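Side-chain contacts in mandelate racemase/muconate lactonizing protein (Alicyclobacillus acidocaldarius LAA1, PDB 3QLD), which is a member of the enolase superfamily, with a capping N-terminal domain and a TIM-barrel-like C-terminal domain, and is of unestablished function: residues A[74-77]-A[78-82]; A[113-116]-A[117-120]; A[176-179]-A[180-184]. One frame throughout, in Å; residues are numbered along the deposited sequence.

Contact 1. Residues A[74-77]-A[78-82]; sequences PRFA and RWLRA
Residues 74-77 and 78-82 follow one another at the end of helix 61-80, joined by four consecutive i to i+4 backbone hydrogen bonds. Arg78 N donates to Pro74 O at 3.0 Å and Leu80 N to Phe76 O at the same length; the helix ends at Leu80, and the fourth bond, from Arg81 N to Ala77 O, has stretched to 3.3 Å where the chain gives way to a turn. Proline at 74 interrupts the bonding to the turn before it, and the helix is kinked there.

The apolar side of this terminus is built round Phe76. With CG anti to the backbone N (chi1 173°), its ring swings alongside the following turn, and Leu80 lays a methyl over one face: CD1 stands 3.9 Å from the ring centroid, displaced toward the rim, in a CH-pi contact. Trp79 adds the benzo part of its indole, CE3 lying 3.9 Å from Phe76 CE2. The ring also reaches Ile111 and Val115 of helix 105-123, so this cluster belongs to the helix-to-helix packing of the N-terminal capping domain of the enolase superfamily. Trp79 NE1 is hydrogen-bonded to Glu96, which restrains the indole at its five-membered ring.

Three arginines carry the polar sides. Arg75 runs out extended to a salt bridge with Asp100 and another with Glu53 of the second subunit, while its NH1 returns to His71 O. Arg78 points the same way beside it, NH1 being 4.1 Å from Arg75 CG, and packs on His23 of the second subunit. The extended side chain of Arg81 runs back along the preceding turn, bringing one guanidinium face over Ala77 O, with NH2 3.6 Å from that oxygen, and its NE is hydrogen-bonded to Arg378 O.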
loop_
_atom_site.group_PDB
_atom_site.type_symbol
_atom_site.label_atom_id
_atom_site.label_comp_id
_atom_site.label_asym_id
_atom_site.label_seq_id
_atom_site.Cartn_x
_atom_site.Cartn_y
_atom_site.Cartn_z
ATOM N N PRO A 74 18.805 -1.172 -7.016
ATOM C CA PRO A 74 19.166 -1.314 -8.433
ATOM C C PRO A 74 18.670 -0.179 -9.297
ATOM O O PRO A 74 19.389 0.297 -10.202
ATOM C CB PRO A 74 18.516 -2.639 -8.819
ATOM C CG PRO A 74 18.666 -3.431 -7.543
ATOM C CD PRO A 74 18.157 -2.409 -6.524
ATOM N N ARG A 75 17.486 0.315 -9.005
ATOM C CA ARG A 75 16.909 1.397 -9.789
ATOM C C ARG A 75 17.688 2.660 -9.584
ATOM O O ARG A 75 17.810 3.470 -10.538
ATOM C CB ARG A 75 15.443 1.643 -9.436
ATOM C CG ARG A 75 14.465 0.693 -10.195
ATOM C CD ARG A 75 13.091 0.985 -9.587
ATOM N NE ARG A 75 12.059 0.267 -10.301
ATOM C CZ ARG A 75 11.784 -1.030 -10.163
ATOM N NH1 ARG A 75 12.509 -1.790 -9.341
ATOM N NH2 ARG A 75 10.783 -1.568 -10.900
ATOM N N PHE A 76 18.150 2.868 -8.344
ATOM C CA PHE A 76 18.919 4.058 -7.962
ATOM C C PHE A 76 20.315 4.030 -8.625
ATOM O O PHE A 76 20.754 5.047 -9.129
ATOM C CB PHE A 76 18.968 4.154 -6.433
ATOM C CG PHE A 76 19.859 5.228 -5.895
ATOM C CD1 PHE A 76 20.885 4.897 -4.972
ATOM C CD2 PHE A 76 19.684 6.565 -6.261
ATOM C CE1 PHE A 76 21.694 5.841 -4.450
ATOM C CE2 PHE A 76 20.545 7.544 -5.771
ATOM C CZ PHE A 76 21.538 7.197 -4.836
ATOM N N ALA A 77 20.981 2.876 -8.645
ATOM C CA ALA A 77 22.247 2.686 -9.379
ATOM C C ALA A 77 22.083 2.997 -10.851
ATOM O O ALA A 77 22.929 3.646 -11.450
ATOM C CB ALA A 77 22.733 1.256 -9.231
ATOM N N ARG A 78 20.985 2.542 -11.445
ATOM C CA ARG A 78 20.765 2.792 -12.867
ATOM C C ARG A 78 20.699 4.305 -13.095
ATOM O O ARG A 78 21.331 4.820 -14.037
ATOM C CB ARG A 78 19.503 2.067 -13.379
ATOM C CG ARG A 78 19.220 2.194 -14.910
ATOM C CD ARG A 78 17.923 1.403 -15.326
ATOM N NE ARG A 78 16.694 2.147 -14.974
ATOM C CZ ARG A 78 15.592 1.618 -14.410
ATOM N NH1 ARG A 78 15.540 0.323 -14.107
ATOM N NH2 ARG A 78 14.539 2.387 -14.133
ATOM N N TRP A 79 19.997 5.016 -12.214
ATOM C CA TRP A 79 19.811 6.459 -12.337
ATOM C C TRP A 79 21.133 7.222 -12.147
ATOM O O TRP A 79 21.350 8.239 -12.815
ATOM C CB TRP A 79 18.753 6.928 -11.346
ATOM C CG TRP A 79 18.447 8.420 -11.243
ATOM C CD1 TRP A 79 17.569 9.121 -12.020
ATOM C CD2 TRP A 79 18.942 9.363 -10.255
ATOM N NE1 TRP A 79 17.511 10.431 -11.618
ATOM C CE2 TRP A 79 18.315 10.614 -10.522
ATOM C CE3 TRP A 79 19.806 9.262 -9.155
ATOM C CZ2 TRP A 79 18.575 11.770 -9.781
ATOM C CZ3 TRP A 79 20.072 10.413 -8.397
ATOM C CH2 TRP A 79 19.423 11.675 -8.717
ATOM N N LEU A 80 21.997 6.723 -11.251
ATOM C CA LEU A 80 23.271 7.354 -10.947
ATOM C C LEU A 80 24.190 7.335 -12.152
ATOM O O LEU A 80 25.041 8.204 -12.305
ATOM C CB LEU A 80 23.956 6.669 -9.764
ATOM C CG LEU A 80 23.404 7.048 -8.380
ATOM C CD1 LEU A 80 24.048 6.123 -7.357
ATOM C CD2 LEU A 80 23.640 8.467 -7.999
ATOM N N ARG A 81 24.038 6.326 -12.983
ATOM C CA ARG A 81 24.831 6.188 -14.181
ATOM C C ARG A 81 24.263 6.969 -15.368
ATOM O O ARG A 81 24.868 6.923 -16.454
ATOM C CB ARG A 81 24.907 4.731 -14.615
ATOM C CG ARG A 81 25.467 3.773 -13.627
ATOM C CD ARG A 81 25.375 2.403 -14.283
ATOM N NE ARG A 81 25.564 1.315 -13.328
ATOM C CZ ARG A 81 24.610 0.473 -12.928
ATOM N NH1 ARG A 81 24.924 -0.498 -12.073
ATOM N NH2 ARG A 81 23.359 0.587 -13.385
ATOM N N ALA A 82 23.117 7.640 -15.193
ATOM C CA ALA A 82 22.534 8.451 -16.268
ATOM C C ALA A 82 23.320 9.752 -16.437
ATOM O O ALA A 82 23.667 10.417 -15.451
ATOM C CB ALA A 82 21.016 8.761 -16.005
#

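Contact 2. Residues A[113-116]-A[117-120]; sequences MAVW and DWYA
Val115 and Trp118 meet on the buried side of helix 105-123, where the carbonyl of one turn touches the aromatic edge of the next. Trp118 CE3 lies 3.6 Å from Val115 O, which sits at the edge of the indole and in its plane; the methyl Val115 CG1 is looser, 4.4 Å from the same carbon. Tight packing otherwise falls to beta carbons on the backbone: Asp117 CB rests 3.3 Å from the O of Met113, present as selenomethionine, and Tyr119 CB is equally near Val115 O. Four unbroken i to i+4 bonds run beneath, among them Trp118 N to Ala114 O at 2.8 Å. Ala114 and Val115 face strand 25-38, so this middle stretch seats the helix on the antiparallel sheet of the N-terminal domain.

The partly exposed side is that of Tyr119, whose ring leads away from the preceding turn toward Pro91 and Leu130. Trp116 leaves the helix away from residues 117-120 but is buried, meeting Phe277 edge to face.

Asp117 takes its carboxylate away from the preceding turn, CG being anti to the backbone N (chi1 -174°). Its OD2 accepts from Trp45 N and its OD1 from Val356 N, and OD1 is also hydrogen-bonded with His308 NE2. Three partners from distant parts of the chain thus satisfy this buried acid and join the capping domain to the barrel domain.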
loop_
_atom_site.group_PDB
_atom_site.type_symbol
_atom_site.label_atom_id
_atom_site.label_comp_id
_atom_site.label_asym_id
_atom_site.label_seq_id
_atom_site.Cartn_x
_atom_site.Cartn_y
_atom_site.Cartn_z
HETATM N N MSE A 113 16.106 10.336 1.337
HETATM C CA MSE A 113 16.627 11.058 2.496
HETATM C C MSE A 113 18.155 10.863 2.683
HETATM O O MSE A 113 18.850 11.821 3.107
HETATM C CB MSE A 113 15.872 10.703 3.760
HETATM C CG MSE A 113 14.417 11.289 3.705
HETATM SE SE MSE A 113 13.195 10.511 5.008
HETATM C CE MSE A 113 13.580 11.352 6.669
ATOM N N ALA A 114 18.661 9.670 2.329
ATOM C CA ALA A 114 20.123 9.422 2.404
ATOM C C ALA A 114 20.793 10.310 1.339
ATOM O O ALA A 114 21.902 10.850 1.572
ATOM C CB ALA A 114 20.402 7.953 2.178
ATOM N N VAL A 115 20.151 10.502 0.173
ATOM C CA VAL A 115 20.748 11.360 -0.857
ATOM C C VAL A 115 20.797 12.865 -0.418
ATOM O O VAL A 115 21.824 13.560 -0.605
ATOM C CB VAL A 115 20.053 11.196 -2.188
ATOM C CG1 VAL A 115 20.612 12.153 -3.240
ATOM C CG2 VAL A 115 20.240 9.775 -2.663
ATOM N N TRP A 116 19.708 13.349 0.169
ATOM C CA TRP A 116 19.692 14.677 0.810
ATOM C C TRP A 116 20.807 14.818 1.850
ATOM O O TRP A 116 21.453 15.891 1.975
ATOM C CB TRP A 116 18.335 14.937 1.477
ATOM C CG TRP A 116 17.313 15.529 0.558
ATOM C CD1 TRP A 116 16.315 14.876 -0.103
ATOM C CD2 TRP A 116 17.158 16.920 0.230
ATOM N NE1 TRP A 116 15.569 15.763 -0.850
ATOM C CE2 TRP A 116 16.052 17.027 -0.637
ATOM C CE3 TRP A 116 17.837 18.089 0.618
ATOM C CZ2 TRP A 116 15.622 18.249 -1.156
ATOM C CZ3 TRP A 116 17.413 19.329 0.070
ATOM C CH2 TRP A 116 16.315 19.382 -0.799
ATOM N N ASP A 117 21.019 13.749 2.608
ATOM C CA ASP A 117 21.930 13.759 3.715
ATOM C C ASP A 117 23.345 13.788 3.150
ATOM O O ASP A 117 24.194 14.534 3.646
ATOM C CB ASP A 117 21.689 12.522 4.612
ATOM C CG ASP A 117 22.506 12.543 5.884
ATOM O OD1 ASP A 117 22.046 13.146 6.893
ATOM O OD2 ASP A 117 23.629 11.932 5.853
ATOM N N TRP A 118 23.600 12.954 2.142
ATOM C CA TRP A 118 24.910 12.908 1.480
ATOM C C TRP A 118 25.185 14.276 0.885
ATOM O O TRP A 118 26.286 14.809 1.071
ATOM C CB TRP A 118 24.942 11.855 0.370
ATOM C CG TRP A 118 26.019 12.131 -0.645
ATOM C CD1 TRP A 118 27.363 11.816 -0.511
ATOM C CD2 TRP A 118 25.883 12.812 -1.895
ATOM N NE1 TRP A 118 28.042 12.214 -1.623
ATOM C CE2 TRP A 118 27.174 12.849 -2.483
ATOM C CE3 TRP A 118 24.791 13.380 -2.600
ATOM C CZ2 TRP A 118 27.410 13.433 -3.736
ATOM C CZ3 TRP A 118 25.018 13.938 -3.853
ATOM C CH2 TRP A 118 26.332 13.994 -4.397
ATOM N N TYR A 119 24.174 14.882 0.251
ATOM C CA TYR A 119 24.346 16.147 -0.437
ATOM C C TYR A 119 24.739 17.282 0.519
ATOM O O TYR A 119 25.620 18.097 0.179
ATOM C CB TYR A 119 23.083 16.519 -1.258
ATOM C CG TYR A 119 23.185 17.842 -1.980
ATOM C CD1 TYR A 119 22.872 19.034 -1.317
ATOM C CD2 TYR A 119 23.636 17.911 -3.283
ATOM C CE1 TYR A 119 22.994 20.285 -1.974
ATOM C CE2 TYR A 119 23.755 19.152 -3.966
ATOM C CZ TYR A 119 23.422 20.324 -3.288
ATOM O OH TYR A 119 23.532 21.537 -3.927
ATOM N N ALA A 120 24.104 17.346 1.689
ATOM C CA ALA A 120 24.512 18.301 2.706
ATOM C C ALA A 120 25.974 18.109 3.143
ATOM O O ALA A 120 26.702 19.081 3.333
ATOM C CB ALA A 120 23.577 18.243 3.931
#

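Contact 3. Residues A[176-179]-A[180-184]; sequences RDRA and AIKAV
Arg178 and Lys182, one helical turn apart, bring two positive side chains together on the exposed side of helix 178-187. Lys182 bends at its third and fourth torsions and crosses the arginine so that CD lies over the centre of one guanidinium face, while NZ stops 4.1 Å from Arg178 NH1. The like charges presumably disfavour a closer approach. Arg178 NE has a weak hydrogen bond to the hydroxyl of Tyr215.

Backbone hydrogen bonds start the helix. Ile181 N meets Asp177 O at 3.1 Å in a nearly straight bond (173° at the hydrogen), and Lys182 N follows onto Arg178 O at 2.8 Å. This is the first turn of the helix in the beta-alpha-beta unit that links strands 167-171 and 192-196 of the barrel. Asp177 is at the N-cap position but its side chain makes no capping bond; OD1 accepts from the adjacent Arg178 N, at 2.6 Å on its anti side, and OD2 is hydrogen-bonded to the hydroxyl of Tyr201.

Van der Waals packing on this first turn comes from Ile181. Its CG1 branch, anti to the carbonyl carbon (chi1 -60°), lies against Asp177 O at 3.4 Å, and the side chain makes apolar contact with Leu212. Ala180, Ala183 and Val184 face helix 150-162.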
loop_
_atom_site.group_PDB
_atom_site.type_symbol
_atom_site.label_atom_id
_atom_site.label_comp_id
_atom_site.label_asym_id
_atom_site.label_seq_id
_atom_site.Cartn_x
_atom_site.Cartn_y
_atom_site.Cartn_z
ATOM N N ARG A 176 -13.466 5.076 27.925
ATOM C CA ARG A 176 -12.275 5.539 28.655
ATOM C C ARG A 176 -11.762 6.720 27.862
ATOM O O ARG A 176 -10.733 6.665 27.228
ATOM C CB ARG A 176 -11.236 4.423 28.766
ATOM C CG ARG A 176 -11.809 2.996 28.437
ATOM C CD ARG A 176 -11.225 1.798 29.231
ATOM N NE ARG A 176 -9.805 1.938 29.581
ATOM C CZ ARG A 176 -8.862 1.016 29.378
ATOM N NH1 ARG A 176 -7.604 1.266 29.750
ATOM N NH2 ARG A 176 -9.167 -0.162 28.817
ATOM N N ASP A 177 -12.513 7.815 27.929
ATOM C CA ASP A 177 -12.181 9.027 27.196
ATOM C C ASP A 177 -12.538 10.280 28.017
ATOM O O ASP A 177 -11.635 10.984 28.460
ATOM C CB ASP A 177 -12.833 9.058 25.778
ATOM C CG ASP A 177 -14.304 8.570 25.758
ATOM O OD1 ASP A 177 -15.051 8.707 26.744
ATOM O OD2 ASP A 177 -14.742 8.042 24.706
ATOM N N ARG A 178 -13.830 10.527 28.194
ATOM C CA ARG A 178 -14.314 11.772 28.840
ATOM C C ARG A 178 -13.716 11.926 30.263
ATOM O O ARG A 178 -13.262 13.010 30.646
ATOM C CB ARG A 178 -15.854 11.794 28.865
ATOM C CG ARG A 178 -16.425 13.172 29.141
ATOM C CD ARG A 178 -17.871 13.142 29.601
ATOM N NE ARG A 178 -18.285 14.431 30.189
ATOM C CZ ARG A 178 -18.940 14.592 31.344
ATOM N NH1 ARG A 178 -19.277 13.543 32.104
ATOM N NH2 ARG A 178 -19.273 15.826 31.745
ATOM N N ALA A 179 -13.687 10.835 31.026
ATOM C CA ALA A 179 -13.244 10.919 32.443
ATOM C C ALA A 179 -11.752 11.314 32.607
ATOM O O ALA A 179 -11.379 12.247 33.389
ATOM C CB ALA A 179 -13.574 9.619 33.170
ATOM N N ALA A 180 -10.904 10.633 31.839
ATOM C CA ALA A 180 -9.500 10.977 31.797
ATOM C C ALA A 180 -9.285 12.413 31.351
ATOM O O ALA A 180 -8.555 13.147 32.031
ATOM C CB ALA A 180 -8.711 9.993 30.887
ATOM N N ILE A 181 -9.848 12.800 30.191
ATOM C CA ILE A 181 -9.643 14.148 29.650
ATOM C C ILE A 181 -10.163 15.264 30.578
ATOM O O ILE A 181 -9.465 16.269 30.767
ATOM C CB ILE A 181 -10.226 14.330 28.199
ATOM C CG1 ILE A 181 -9.550 13.338 27.230
ATOM C CG2 ILE A 181 -10.104 15.805 27.744
ATOM C CD1 ILE A 181 -10.308 13.117 25.904
ATOM N N LYS A 182 -11.373 15.087 31.087
ATOM C CA LYS A 182 -11.996 16.027 32.080
ATOM C C LYS A 182 -11.018 16.283 33.264
ATOM O O LYS A 182 -10.682 17.452 33.560
ATOM C CB LYS A 182 -13.357 15.487 32.527
ATOM C CG LYS A 182 -14.219 16.307 33.572
ATOM C CD LYS A 182 -15.538 15.555 33.897
ATOM C CE LYS A 182 -15.366 14.433 34.953
ATOM N NZ LYS A 182 -16.191 13.154 34.790
ATOM N N ALA A 183 -10.502 15.198 33.839
ATOM C CA ALA A 183 -9.587 15.259 34.995
ATOM C C ALA A 183 -8.293 15.951 34.652
ATOM O O ALA A 183 -7.826 16.850 35.390
ATOM C CB ALA A 183 -9.346 13.844 35.571
ATOM N N VAL A 184 -7.723 15.612 33.497
ATOM C CA VAL A 184 -6.510 16.246 33.131
ATOM C C VAL A 184 -6.693 17.733 32.843
ATOM O O VAL A 184 -5.901 18.566 33.319
ATOM C CB VAL A 184 -5.806 15.480 32.037
ATOM C CG1 VAL A 184 -4.561 16.174 31.601
ATOM C CG2 VAL A 184 -5.533 14.060 32.549
#

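Overall arrangement
From the N terminus the chain first reaches contact 1, at the end of helix 61-80, then contact 2 on helix 105-123, the next helix, and finally contact 3 at the start of helix 178-187. Each is local to one helix and closes no long loop; they follow in series, with no nesting or crossing. Contacts 1 and 2, their centres 16 Å apart, touch directly where Phe76 CZ lies 3.6 Å from Val115 CG2, tying helix 61-80 to helix 105-123 within the N-terminal domain. Contact 3 belongs to the barrel domain on the opposite side of the chain's centre, with nearest atoms about 31 Å from contact 2 and about 44 Å from contact 1.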